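PDB 5HMQ: 3-dehydroshikimate dehydratase from Pseudomonas putida, which converts 3-dehydroshikimate to protocatechuate with loss of water, using a divalent metal ion, on a pathway of quinate and shikimate degradation. Local coordinates for residues C[314-319]-C[542-547]; C[442-447]-C[603-608]; C[533-538]-C[571-576]; C[588-593]-C[599-604]. All coordinates share one frame; numbering follows the deposited sequence.

In the fold
All four contacts lie in the dioxygenase-like C-terminal half. Contacts 2 and 4 share Ile603 and Gln604 of strand 599-606 and supply two protein ligands of one magnesium ion, His445 and Glu601 respectively. His523 is the third, and three waters complete the sphere. Contact 4 lies about 10 Å, centre to centre, from both contact 1 and contact 3. Leu546 N bonds to Tyr590 O (3.0 Å) and Leu576 N to His588 O (2.9 Å), tying 542-547 and 571-576 to the hairpin. Segment 542-547 continues directly from the helix of contact 3, with Val543 N 3.0 Å from Ala538 O. The Val575 side chain is about 13 Å from the magnesium ion.

Contact 1: residues C[314-319]-C[542-547]; sequences GNWLKR and GVPLLE
The C-terminal end of helix 307-319, through Trp316 and Arg319, meets the loop 542-547 at Gly542, Val543 and Pro544, a join between the first and second VOC regions. Pro544 lies over one face of the indole: its CD is 4.2 Å from the centroid of the Trp316 six-membered ring and only 15° off the normal, the geometry of a CH-pi contact. Between these two side chains the nearest atoms are Pro544 CG and Trp316 CH2, at 3.5 Å. Gly542 ends helix 531-541 in a Schellman motif with positive phi, and Pro544 then centres an inverse gamma turn, closed by Leu545 N to Val543 O (2.8 Å). Val543 directs CG2, set anti to its carbonyl carbon, against the last turn of 314-319, where it lies 3.4 Å from Arg319 O and 3.6 Å from Arg319 CB. That carbonyl oxygen probably accepts a hydrogen bond from Arg537. The extended arginine chain runs beside Gly542, with Arg319 CD 4.0 Å from Gly542 C. Phe594 meets the Trp316 ring edge-to-face.

Contact 2: residues C[442-447]-C[603-608]; sequences RIDHMA and IQRKAG. With MG (magnesium ion), chain L.
Asp444 and Ile603 mark the nearest backbone approach, CA to CA 8.4 Å, between strand segments 442-447 and 603-606, whose axes run almost perpendicular (96°) and 9.8 Å apart, so side chains alone bridge them. Asp444 carries the contact. Arg605 NH1 lies 2.6 Å from Asp444 OD2 and 2.8 Å from Asp444 OD1, a salt bridge in which one nitrogen spans both oxygens; the carboxylate and guanidinium planes are 27° apart. Asp444 OD2 also receives His445 ND1 at 2.6 Å on its anti lone pair, close to the imidazole plane. Together with the magnesium bond of His445 NE2 (2.2 Å), this second-shell bond helps to fix the ring's rotation and probably polarises it. Ile603 CD1 packs 3.5 Å from Asp444 CG, covering the buried carboxylate. With His523 and Glu601, His445 forms a facial triad of two histidines and one carboxylate, as in the HPPD enzymes. Strand 520-528, carrying His523, runs between the two strands, and 496-501 flanks 440-450 on its other side.

Contact 3: residues C[533-538]-C[571-576]; sequences REVARA and AYYNVL
Tyr573 and Val535 bury the most surface here, with Ala536 adding a smaller share. The tyrosine presents an edge to helix 531-541: Val535 CG1 and Ala536 CB both lie near the plane of its ring, at 3.9 Å from Tyr573 CD2 and 4.0 Å from Tyr573 CE2 respectively. Neighbouring atoms along one ring edge thus meet neighbouring residues of the helix. Val535 CG1, placed anti to the backbone N (chi1 166°), also comes within 3.3 Å of Tyr573 O, so this one methyl touches both the side chain and the main chain of the tyrosine.

Tyr573 is the first residue after helix 564-572 to depart from helical angles. Asn574, with positive phi, continues the turn, and the chain then enters edge strand 576-579 of the VOC-type sheet. The contact therefore packs one helix on the connection from a second helix into the sheet. The other valine branch faces that connection, with Val535 CG2 at 4.2 Å from Val575 CG2, a looser apolar touch.

Val535 also rests on Val589 of strand 585-590, and Val575 on Phe587 of the same strand. Phe532, three residues before Val535 on the same helix, meets the Tyr573 ring edge-to-face, while the Asn574 side-chain oxygen accepts a hydrogen bond from Ile548 N.

Contact 4: residues C[588-593]-C[599-604]; sequences HVYTEP and FFEIIQ. With MG (magnesium ion), chain L.
Val589 and Ile602 form the hydrogen-bonded pair at the heart of the antiparallel hairpin, with Val589 N to Ile602 O at 2.9 Å and a return bond from Ile602 N. Thr591 N extends the ladder to Phe600 O at 3.0 Å. There the pattern changes: Phe600 N donates to the hydroxyl Thr591 OG1 (3.0 Å, 166° at the hydrogen), and that hydroxyl donates in turn to Glu592 O.

The metal interactions centre on Glu601, whose extended chain carries OE1 to 2.3 Å from the magnesium ion. Its second oxygen is gripped twice: His588 ND1 reaches Glu601 OE2 at 3.0 Å from the anti side, 23° out of the carboxylate plane, and a metal-bound water donates to the same OE2 at 2.8 Å. This second shell should restrain carboxylate rotation. Tyr590 OH hydrogen-bonds another metal-bound water at 2.8 Å.

Among the aromatic contacts, Tyr590 CD1 lies 3.4 Å from Phe599 CE2, the ring planes inclined at 75°. Phe599 also stacks on the metal ligand His523.

Strand 520-528 flanks the hairpin beside 599-606, and 576-579 beside 585-590. Helix 617-625 touches Tyr590 and Phe599, while Trp316 of helix 307-319 touches Thr591 and Phe600.

Contact 1: residues C[314-319]-C[542-547]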
loop_
_atom_site.group_PDB
_atom_site.type_symbol
_atom_site.label_atom_id
_atom_site.label_comp_id
_atom_site.label_asym_id
_atom_site.label_seq_id
_atom_site.Cartn_x
_atom_site.Cartn_y
_atom_site.Cartn_z
ATOM N N GLY C 314 4.500 -27.628 18.326
ATOM C CA GLY C 314 4.376 -28.163 19.670
ATOM C C GLY C 314 5.696 -28.651 20.232
ATOM O O GLY C 314 5.971 -28.479 21.419
ATOM N N ASN C 315 6.539 -29.242 19.382
ATOM C CA ASN C 315 7.859 -29.679 19.830
ATOM C C ASN C 315 8.693 -28.491 20.296
ATOM O O ASN C 315 9.341 -28.547 21.347
ATOM C CB ASN C 315 8.582 -30.433 18.710
ATOM C CG ASN C 315 7.975 -31.792 18.424
ATOM O OD1 ASN C 315 7.206 -32.319 19.219
ATOM N ND2 ASN C 315 8.339 -32.374 17.289
ATOM N N TRP C 316 8.696 -27.411 19.510
ATOM C CA TRP C 316 9.363 -26.180 19.914
ATOM C C TRP C 316 8.888 -25.746 21.292
ATOM O O TRP C 316 9.689 -25.337 22.135
ATOM C CB TRP C 316 9.100 -25.086 18.879
ATOM C CG TRP C 316 10.089 -25.070 17.761
ATOM C CD1 TRP C 316 10.334 -26.075 16.869
ATOM C CD2 TRP C 316 10.927 -23.977 17.375
ATOM N NE1 TRP C 316 11.296 -25.683 15.970
ATOM C CE2 TRP C 316 11.674 -24.398 16.257
ATOM C CE3 TRP C 316 11.128 -22.686 17.874
ATOM C CZ2 TRP C 316 12.603 -23.575 15.627
ATOM C CZ3 TRP C 316 12.052 -21.871 17.248
ATOM C CH2 TRP C 316 12.777 -22.317 16.135
ATOM N N LEU C 317 7.583 -25.838 21.536
ATOM C CA LEU C 317 7.054 -25.373 22.803
ATOM C C LEU C 317 7.376 -26.308 23.974
ATOM O O LEU C 317 7.658 -25.834 25.079
ATOM C CB LEU C 317 5.549 -25.120 22.673
ATOM C CG LEU C 317 5.156 -24.030 21.661
ATOM C CD1 LEU C 317 3.669 -24.089 21.290
ATOM C CD2 LEU C 317 5.532 -22.624 22.125
ATOM N N LYS C 318 7.348 -27.617 23.817
ATOM C CA LYS C 318 7.902 -28.422 24.935
ATOM C C LYS C 318 9.411 -28.208 25.143
ATOM O O LYS C 318 9.857 -28.129 26.296
ATOM C CB LYS C 318 7.407 -29.869 24.850
ATOM C CG LYS C 318 7.198 -30.373 23.465
ATOM C CD LYS C 318 6.295 -31.608 23.316
ATOM C CE LYS C 318 6.065 -32.084 21.930
ATOM N NZ LYS C 318 7.042 -33.043 21.521
ATOM N N ARG C 319 10.212 -28.082 24.071
ATOM C CA ARG C 319 11.610 -27.759 24.336
ATOM C C ARG C 319 11.756 -26.417 25.063
ATOM O O ARG C 319 12.692 -26.239 25.857
ATOM C CB ARG C 319 12.422 -27.774 23.062
ATOM C CG ARG C 319 12.317 -29.087 22.337
ATOM C CD ARG C 319 13.097 -29.085 21.048
ATOM N NE ARG C 319 13.188 -30.417 20.460
ATOM C CZ ARG C 319 12.529 -30.797 19.369
ATOM N NH1 ARG C 319 11.737 -29.938 18.739
ATOM N NH2 ARG C 319 12.675 -32.028 18.899
ATOM N N GLY C 542 17.125 -28.590 23.142
ATOM C CA GLY C 542 17.154 -28.465 21.702
ATOM C C GLY C 542 16.589 -27.184 21.126
ATOM O O GLY C 542 16.404 -27.111 19.907
ATOM N N VAL C 543 16.298 -26.185 21.951
ATOM C CA VAL C 543 15.832 -24.894 21.425
ATOM C C VAL C 543 16.969 -24.227 20.658
ATOM O O VAL C 543 18.075 -24.069 21.208
ATOM C CB VAL C 543 15.342 -24.001 22.563
ATOM C CG1 VAL C 543 15.019 -22.610 22.036
ATOM C CG2 VAL C 543 14.121 -24.614 23.235
ATOM N N PRO C 544 16.755 -23.814 19.395
ATOM C CA PRO C 544 17.844 -23.219 18.592
ATOM C C PRO C 544 18.090 -21.751 18.922
ATOM O O PRO C 544 17.828 -20.832 18.132
ATOM C CB PRO C 544 17.344 -23.427 17.160
ATOM C CG PRO C 544 15.870 -23.362 17.283
ATOM C CD PRO C 544 15.517 -23.974 18.613
ATOM N N LEU C 545 18.611 -21.511 20.123
ATOM C CA LEU C 545 18.971 -20.163 20.532
ATOM C C LEU C 545 20.191 -19.677 19.746
ATOM O O LEU C 545 21.039 -20.466 19.317
ATOM C CB LEU C 545 19.243 -20.125 22.036
ATOM C CG LEU C 545 18.105 -20.648 22.908
ATOM C CD1 LEU C 545 18.650 -21.027 24.277
ATOM C CD2 LEU C 545 16.988 -19.619 23.041
ATOM N N LEU C 546 20.289 -18.359 19.587
ATOM C CA LEU C 546 21.316 -17.779 18.733
ATOM C C LEU C 546 22.692 -17.821 19.388
ATOM O O LEU C 546 22.827 -17.736 20.612
ATOM C CB LEU C 546 20.973 -16.333 18.396
ATOM C CG LEU C 546 19.601 -16.086 17.776
ATOM C CD1 LEU C 546 19.393 -14.602 17.551
ATOM C CD2 LEU C 546 19.480 -16.851 16.469
ATOM N N GLU C 547 23.717 -17.937 18.548
ATOM C CA GLU C 547 25.104 -17.804 18.974
ATOM C C GLU C 547 25.542 -16.356 18.819
ATOM O O GLU C 547 25.436 -15.782 17.731
ATOM C CB GLU C 547 26.024 -18.709 18.151
ATOM C CG GLU C 547 27.508 -18.506 18.445
ATOM C CD GLU C 547 28.394 -19.487 17.704
ATOM O OE1 GLU C 547 27.960 -20.637 17.487
ATOM O OE2 GLU C 547 29.516 -19.098 17.317
#

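Contact 2: residues C[442-447]-C[603-608]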
loop_
_atom_site.group_PDB
_atom_site.type_symbol
_atom_site.label_atom_id
_atom_site.label_comp_id
_atom_site.label_asym_id
_atom_site.label_seq_id
_atom_site.Cartn_x
_atom_site.Cartn_y
_atom_site.Cartn_z
ATOM N N ARG C 442 5.022 -15.456 32.120
ATOM C CA ARG C 442 3.966 -14.752 31.409
ATOM C C ARG C 442 4.496 -14.195 30.098
ATOM O O ARG C 442 5.705 -14.056 29.896
ATOM C CB ARG C 442 3.369 -13.608 32.240
ATOM C CG ARG C 442 4.279 -12.401 32.402
ATOM C CD ARG C 442 3.652 -11.381 33.344
ATOM N NE ARG C 442 2.424 -10.806 32.798
ATOM C CZ ARG C 442 2.378 -9.763 31.975
ATOM N NH1 ARG C 442 3.495 -9.163 31.589
ATOM N NH2 ARG C 442 1.208 -9.319 31.535
ATOM N N ILE C 443 3.562 -13.897 29.196
ATOM C CA ILE C 443 3.890 -13.169 27.978
ATOM C C ILE C 443 4.159 -11.716 28.346
ATOM O O ILE C 443 3.273 -11.012 28.844
ATOM C CB ILE C 443 2.763 -13.291 26.945
ATOM C CG1 ILE C 443 2.621 -14.747 26.497
ATOM C CG2 ILE C 443 3.014 -12.365 25.766
ATOM C CD1 ILE C 443 1.351 -15.031 25.726
ATOM N N ASP C 444 5.387 -11.263 28.105
ATOM C CA ASP C 444 5.759 -9.897 28.437
ATOM C C ASP C 444 5.401 -8.926 27.320
ATOM O O ASP C 444 4.853 -7.851 27.582
ATOM C CB ASP C 444 7.254 -9.818 28.746
ATOM C CG ASP C 444 7.716 -8.398 28.991
ATOM O OD1 ASP C 444 7.620 -7.928 30.143
ATOM O OD2 ASP C 444 8.176 -7.750 28.027
ATOM N N HIS C 445 5.708 -9.284 26.076
ATOM C CA HIS C 445 5.323 -8.456 24.944
ATOM C C HIS C 445 5.290 -9.317 23.693
ATOM O O HIS C 445 5.867 -10.408 23.646
ATOM C CB HIS C 445 6.266 -7.258 24.758
ATOM C CG HIS C 445 7.689 -7.632 24.480
ATOM N ND1 HIS C 445 8.651 -7.683 25.464
ATOM C CD2 HIS C 445 8.317 -7.950 23.323
ATOM C CE1 HIS C 445 9.809 -8.023 24.928
ATOM N NE2 HIS C 445 9.633 -8.194 23.630
HETATM N N MSE C 446 4.595 -8.812 22.682
HETATM C CA MSE C 446 4.483 -9.504 21.411
HETATM C C MSE C 446 4.535 -8.497 20.272
HETATM O O MSE C 446 3.734 -7.561 20.216
HETATM C CB MSE C 446 3.197 -10.325 21.355
HETATM C CG MSE C 446 3.081 -11.193 20.118
HETATM SE SE MSE C 446 1.601 -12.460 20.213
HETATM C CE MSE C 446 0.122 -11.191 20.370
ATOM N N ALA C 447 5.494 -8.689 19.372
ATOM C CA ALA C 447 5.740 -7.759 18.281
ATOM C C ALA C 447 5.025 -8.213 17.017
ATOM O O ALA C 447 4.946 -9.411 16.730
ATOM C CB ALA C 447 7.239 -7.621 18.005
ATOM N N ILE C 603 13.258 -13.319 28.439
ATOM C CA ILE C 603 13.812 -12.125 29.063
ATOM C C ILE C 603 13.789 -12.270 30.580
ATOM O O ILE C 603 12.997 -13.024 31.149
ATOM C CB ILE C 603 13.063 -10.837 28.651
ATOM C CG1 ILE C 603 11.690 -10.781 29.319
ATOM C CG2 ILE C 603 12.918 -10.752 27.147
ATOM C CD1 ILE C 603 11.064 -9.406 29.303
ATOM N N GLN C 604 14.689 -11.532 31.226
ATOM C CA GLN C 604 14.662 -11.313 32.667
ATOM C C GLN C 604 14.800 -9.819 32.916
ATOM O O GLN C 604 15.796 -9.212 32.510
ATOM C CB GLN C 604 15.780 -12.081 33.376
ATOM C CG GLN C 604 15.764 -11.927 34.889
ATOM C CD GLN C 604 17.036 -12.434 35.541
ATOM O OE1 GLN C 604 17.705 -13.323 35.013
ATOM N NE2 GLN C 604 17.379 -11.868 36.691
ATOM N N ARG C 605 13.807 -9.229 33.572
ATOM C CA ARG C 605 13.837 -7.813 33.912
ATOM C C ARG C 605 14.334 -7.651 35.341
ATOM O O ARG C 605 13.836 -8.317 36.254
ATOM C CB ARG C 605 12.451 -7.191 33.750
ATOM C CG ARG C 605 11.852 -7.444 32.382
ATOM C CD ARG C 605 10.564 -6.678 32.179
ATOM N NE ARG C 605 10.806 -5.480 31.386
ATOM C CZ ARG C 605 10.482 -5.360 30.104
ATOM N NH1 ARG C 605 9.893 -6.362 29.473
ATOM N NH2 ARG C 605 10.744 -4.238 29.453
ATOM N N LYS C 606 15.311 -6.766 35.534
ATOM C CA LYS C 606 15.902 -6.569 36.847
ATOM C C LYS C 606 15.894 -5.098 37.239
ATOM O O LYS C 606 16.191 -4.223 36.421
ATOM C CB LYS C 606 17.332 -7.127 36.885
ATOM C CG LYS C 606 18.091 -6.840 38.166
ATOM C CD LYS C 606 19.445 -7.534 38.171
ATOM C CE LYS C 606 20.185 -7.274 39.470
ATOM N NZ LYS C 606 21.486 -7.995 39.504
ATOM N N ALA C 607 15.557 -4.852 38.505
ATOM C CA ALA C 607 15.480 -3.517 39.103
ATOM C C ALA C 607 14.758 -2.516 38.205
ATOM O O ALA C 607 15.242 -1.415 37.936
ATOM C CB ALA C 607 16.874 -3.011 39.469
ATOM N N GLY C 608 13.574 -2.908 37.741
ATOM C CA GLY C 608 12.698 -1.972 37.064
ATOM C C GLY C 608 13.030 -1.637 35.628
ATOM O O GLY C 608 12.520 -0.634 35.114
HETATM MG MG MG L . 11.301 -8.145 22.215
HETATM O O HOH W 1 10.625 -6.022 21.399
HETATM O O HOH W 2 12.495 -7.326 23.697
HETATM O O HOH W 3 12.906 -7.878 20.935
#

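Contact 3: residues C[533-538]-C[571-576]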
loop_
_atom_site.group_PDB
_atom_site.type_symbol
_atom_site.label_atom_id
_atom_site.label_comp_id
_atom_site.label_asym_id
_atom_site.label_seq_id
_atom_site.Cartn_x
_atom_site.Cartn_y
_atom_site.Cartn_z
ATOM N N ARG C 533 19.299 -20.071 34.201
ATOM C CA ARG C 533 18.661 -21.371 34.377
ATOM C C ARG C 533 17.781 -21.719 33.183
ATOM O O ARG C 533 17.706 -22.884 32.775
ATOM C CB ARG C 533 17.845 -21.385 35.670
ATOM C CG ARG C 533 17.441 -22.780 36.113
ATOM C CD ARG C 533 16.449 -22.749 37.261
ATOM N NE ARG C 533 16.119 -24.098 37.712
ATOM C CZ ARG C 533 15.168 -24.381 38.597
ATOM N NH1 ARG C 533 14.439 -23.409 39.125
ATOM N NH2 ARG C 533 14.941 -25.639 38.946
ATOM N N GLU C 534 17.114 -20.721 32.601
ATOM C CA GLU C 534 16.232 -20.991 31.473
ATOM C C GLU C 534 17.022 -21.260 30.198
ATOM O O GLU C 534 16.660 -22.149 29.419
ATOM C CB GLU C 534 15.262 -19.828 31.271
ATOM C CG GLU C 534 14.311 -19.620 32.438
ATOM C CD GLU C 534 13.589 -20.885 32.850
ATOM O OE1 GLU C 534 13.136 -21.637 31.962
ATOM O OE2 GLU C 534 13.473 -21.124 34.070
ATOM N N VAL C 535 18.087 -20.489 29.961
ATOM C CA VAL C 535 18.934 -20.727 28.793
ATOM C C VAL C 535 19.533 -22.127 28.844
ATOM O O VAL C 535 19.546 -22.849 27.840
ATOM C CB VAL C 535 20.027 -19.646 28.691
ATOM C CG1 VAL C 535 21.104 -20.070 27.704
ATOM C CG2 VAL C 535 19.419 -18.318 28.271
ATOM N N ALA C 536 20.030 -22.535 30.014
ATOM C CA ALA C 536 20.628 -23.859 30.145
ATOM C C ALA C 536 19.617 -24.954 29.824
ATOM O O ALA C 536 19.900 -25.867 29.039
ATOM C CB ALA C 536 21.192 -24.041 31.556
ATOM N N ARG C 537 18.426 -24.873 30.420
ATOM C CA ARG C 537 17.401 -25.877 30.157
ATOM C C ARG C 537 16.957 -25.843 28.697
ATOM O O ARG C 537 16.772 -26.894 28.073
ATOM C CB ARG C 537 16.216 -25.667 31.100
ATOM C CG ARG C 537 15.233 -26.824 31.139
ATOM C CD ARG C 537 13.816 -26.302 31.262
ATOM N NE ARG C 537 13.524 -25.416 30.145
ATOM C CZ ARG C 537 13.118 -25.830 28.952
ATOM N NH1 ARG C 537 12.943 -27.122 28.715
ATOM N NH2 ARG C 537 12.895 -24.947 27.991
ATOM N N ALA C 538 16.781 -24.643 28.133
ATOM C CA ALA C 538 16.306 -24.538 26.756
ATOM C C ALA C 538 17.359 -25.012 25.760
ATOM O O ALA C 538 17.038 -25.727 24.803
ATOM C CB ALA C 538 15.892 -23.099 26.452
ATOM N N ALA C 571 28.762 -14.725 28.144
ATOM C CA ALA C 571 29.306 -15.133 26.851
ATOM C C ALA C 571 29.090 -16.623 26.617
ATOM O O ALA C 571 28.827 -17.052 25.487
ATOM C CB ALA C 571 30.794 -14.780 26.775
ATOM N N TYR C 572 29.209 -17.434 27.672
ATOM C CA TYR C 572 28.989 -18.867 27.520
ATOM C C TYR C 572 27.519 -19.195 27.298
ATOM O O TYR C 572 27.202 -20.154 26.588
ATOM C CB TYR C 572 29.499 -19.633 28.739
ATOM C CG TYR C 572 29.592 -21.119 28.477
ATOM C CD1 TYR C 572 30.641 -21.649 27.737
ATOM C CD2 TYR C 572 28.596 -21.984 28.915
ATOM C CE1 TYR C 572 30.718 -23.005 27.480
ATOM C CE2 TYR C 572 28.664 -23.341 28.658
ATOM C CZ TYR C 572 29.728 -23.845 27.941
ATOM O OH TYR C 572 29.801 -25.194 27.679
ATOM N N TYR C 573 26.610 -18.411 27.878
ATOM C CA TYR C 573 25.181 -18.657 27.755
ATOM C C TYR C 573 24.539 -17.845 26.638
ATOM O O TYR C 573 23.309 -17.852 26.513
ATOM C CB TYR C 573 24.471 -18.348 29.079
ATOM C CG TYR C 573 24.717 -19.335 30.203
ATOM C CD1 TYR C 573 25.885 -19.292 30.954
ATOM C CD2 TYR C 573 23.764 -20.292 30.532
ATOM C CE1 TYR C 573 26.110 -20.181 31.984
ATOM C CE2 TYR C 573 23.980 -21.188 31.565
ATOM C CZ TYR C 573 25.157 -21.126 32.287
ATOM O OH TYR C 573 25.383 -22.012 33.316
ATOM N N ASN C 574 25.342 -17.155 25.824
ATOM C CA ASN C 574 24.850 -16.382 24.683
ATOM C C ASN C 574 23.720 -15.440 25.093
ATOM O O ASN C 574 22.738 -15.259 24.369
ATOM C CB ASN C 574 24.410 -17.305 23.545
ATOM C CG ASN C 574 25.570 -18.064 22.927
ATOM O OD1 ASN C 574 26.476 -17.469 22.345
ATOM N ND2 ASN C 574 25.543 -19.385 23.050
ATOM N N VAL C 575 23.861 -14.832 26.266
ATOM C CA VAL C 575 22.860 -13.907 26.783
ATOM C C VAL C 575 23.200 -12.498 26.317
ATOM O O VAL C 575 24.359 -12.071 26.387
ATOM C CB VAL C 575 22.785 -13.981 28.318
ATOM C CG1 VAL C 575 21.793 -12.957 28.854
ATOM C CG2 VAL C 575 22.393 -15.379 28.761
ATOM N N LEU C 576 22.186 -11.776 25.849
ATOM C CA LEU C 576 22.309 -10.383 25.448
ATOM C C LEU C 576 21.906 -9.478 26.607
ATOM O O LEU C 576 21.115 -9.863 27.471
ATOM C CB LEU C 576 21.443 -10.107 24.218
ATOM C CG LEU C 576 21.846 -10.919 22.985
ATOM C CD1 LEU C 576 20.719 -10.973 21.979
ATOM C CD2 LEU C 576 23.085 -10.327 22.344
#

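Contact 4: residues C[588-593]-C[599-604]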
loop_
_atom_site.group_PDB
_atom_site.type_symbol
_atom_site.label_atom_id
_atom_site.label_comp_id
_atom_site.label_asym_id
_atom_site.label_seq_id
_atom_site.Cartn_x
_atom_site.Cartn_y
_atom_site.Cartn_z
ATOM N N HIS C 588 18.306 -11.099 28.021
ATOM C CA HIS C 588 17.376 -11.716 27.092
ATOM C C HIS C 588 18.138 -12.490 26.027
ATOM O O HIS C 588 19.290 -12.179 25.712
ATOM C CB HIS C 588 16.449 -10.670 26.451
ATOM C CG HIS C 588 17.163 -9.589 25.696
ATOM N ND1 HIS C 588 16.685 -9.075 24.509
ATOM C CD2 HIS C 588 18.307 -8.916 25.963
ATOM C CE1 HIS C 588 17.507 -8.137 24.074
ATOM N NE2 HIS C 588 18.500 -8.021 24.937
ATOM N N VAL C 589 17.478 -13.520 25.491
ATOM C CA VAL C 589 18.005 -14.343 24.412
ATOM C C VAL C 589 16.911 -14.539 23.372
ATOM O O VAL C 589 15.719 -14.399 23.654
ATOM C CB VAL C 589 18.520 -15.713 24.907
ATOM C CG1 VAL C 589 19.700 -15.534 25.845
ATOM C CG2 VAL C 589 17.398 -16.490 25.583
ATOM N N TYR C 590 17.333 -14.869 22.155
ATOM C CA TYR C 590 16.417 -15.098 21.049
ATOM C C TYR C 590 16.622 -16.488 20.465
ATOM O O TYR C 590 17.736 -17.018 20.454
ATOM C CB TYR C 590 16.604 -14.050 19.944
ATOM C CG TYR C 590 16.332 -12.627 20.376
ATOM C CD1 TYR C 590 15.032 -12.154 20.479
ATOM C CD2 TYR C 590 17.372 -11.755 20.665
ATOM C CE1 TYR C 590 14.772 -10.854 20.863
ATOM C CE2 TYR C 590 17.120 -10.449 21.053
ATOM C CZ TYR C 590 15.816 -10.007 21.150
ATOM O OH TYR C 590 15.551 -8.713 21.534
ATOM N N THR C 591 15.532 -17.073 19.978
ATOM C CA THR C 591 15.605 -18.281 19.175
ATOM C C THR C 591 15.696 -17.920 17.696
ATOM O O THR C 591 15.439 -16.785 17.290
ATOM C CB THR C 591 14.387 -19.176 19.414
ATOM O OG1 THR C 591 13.256 -18.642 18.713
ATOM C CG2 THR C 591 14.060 -19.254 20.893
ATOM N N GLU C 592 16.056 -18.905 16.883
ATOM C CA GLU C 592 15.932 -18.749 15.447
ATOM C C GLU C 592 14.452 -18.671 15.079
ATOM O O GLU C 592 13.591 -19.099 15.850
ATOM C CB GLU C 592 16.597 -19.913 14.717
ATOM C CG GLU C 592 18.105 -19.971 14.874
ATOM C CD GLU C 592 18.712 -21.175 14.180
ATOM O OE1 GLU C 592 18.005 -22.194 14.028
ATOM O OE2 GLU C 592 19.898 -21.105 13.792
ATOM N N PRO C 593 14.130 -18.110 13.914
ATOM C CA PRO C 593 12.725 -18.071 13.493
ATOM C C PRO C 593 12.169 -19.474 13.305
ATOM O O PRO C 593 12.844 -20.366 12.786
ATOM C CB PRO C 593 12.773 -17.301 12.167
ATOM C CG PRO C 593 14.028 -16.504 12.236
ATOM C CD PRO C 593 14.999 -17.349 13.000
ATOM N N PHE C 599 9.884 -15.755 15.754
ATOM C CA PHE C 599 10.822 -16.367 16.680
ATOM C C PHE C 599 10.366 -16.071 18.102
ATOM O O PHE C 599 9.394 -15.348 18.328
ATOM C CB PHE C 599 12.258 -15.868 16.444
ATOM C CG PHE C 599 12.417 -14.374 16.544
ATOM C CD1 PHE C 599 12.191 -13.562 15.443
ATOM C CD2 PHE C 599 12.833 -13.786 17.728
ATOM C CE1 PHE C 599 12.348 -12.190 15.527
ATOM C CE2 PHE C 599 12.998 -12.414 17.818
ATOM C CZ PHE C 599 12.754 -11.615 16.718
ATOM N N PHE C 600 11.066 -16.652 19.069
ATOM C CA PHE C 600 10.718 -16.481 20.469
ATOM C C PHE C 600 11.841 -15.769 21.207
ATOM O O PHE C 600 12.993 -15.747 20.764
ATOM C CB PHE C 600 10.416 -17.826 21.139
ATOM C CG PHE C 600 9.199 -18.511 20.591
ATOM C CD1 PHE C 600 9.306 -19.405 19.541
ATOM C CD2 PHE C 600 7.946 -18.252 21.120
ATOM C CE1 PHE C 600 8.186 -20.036 19.034
ATOM C CE2 PHE C 600 6.821 -18.881 20.615
ATOM C CZ PHE C 600 6.942 -19.773 19.571
ATOM N N GLU C 601 11.485 -15.180 22.346
ATOM C CA GLU C 601 12.416 -14.432 23.172
ATOM C C GLU C 601 12.150 -14.758 24.632
ATOM O O GLU C 601 10.993 -14.852 25.053
ATOM C CB GLU C 601 12.284 -12.920 22.936
ATOM C CG GLU C 601 13.170 -12.068 23.831
ATOM C CD GLU C 601 12.961 -10.581 23.618
ATOM O OE1 GLU C 601 11.965 -10.208 22.961
ATOM O OE2 GLU C 601 13.789 -9.782 24.108
ATOM N N ILE C 602 13.225 -14.948 25.393
ATOM C CA ILE C 602 13.166 -15.144 26.837
ATOM C C ILE C 602 13.912 -13.994 27.492
ATOM O O ILE C 602 15.062 -13.718 27.136
ATOM C CB ILE C 602 13.771 -16.497 27.255
ATOM C CG1 ILE C 602 13.027 -17.649 26.580
ATOM C CG2 ILE C 602 13.777 -16.636 28.770
ATOM C CD1 ILE C 602 13.715 -18.989 26.717
ATOM N N ILE C 603 13.258 -13.319 28.439
ATOM C CA ILE C 603 13.812 -12.125 29.063
ATOM C C ILE C 603 13.789 -12.270 30.580
ATOM O O ILE C 603 12.997 -13.024 31.149
ATOM C CB ILE C 603 13.063 -10.837 28.651
ATOM C CG1 ILE C 603 11.690 -10.781 29.319
ATOM C CG2 ILE C 603 12.918 -10.752 27.147
ATOM C CD1 ILE C 603 11.064 -9.406 29.303
ATOM N N GLN C 604 14.689 -11.532 31.226
ATOM C CA GLN C 604 14.662 -11.313 32.667
ATOM C C GLN C 604 14.800 -9.819 32.916
ATOM O O GLN C 604 15.796 -9.212 32.510
ATOM C CB GLN C 604 15.780 -12.081 33.376
ATOM C CG GLN C 604 15.764 -11.927 34.889
ATOM C CD GLN C 604 17.036 -12.434 35.541
ATOM O OE1 GLN C 604 17.705 -13.323 35.013
ATOM N NE2 GLN C 604 17.379 -11.868 36.691
HETATM MG MG MG L . 11.301 -8.145 22.215
HETATM O O HOH W 3 12.906 -7.878 20.935
HETATM O O HOH W 2 12.495 -7.326 23.697
HETATM O O HOH W 1 10.625 -6.022 21.399
#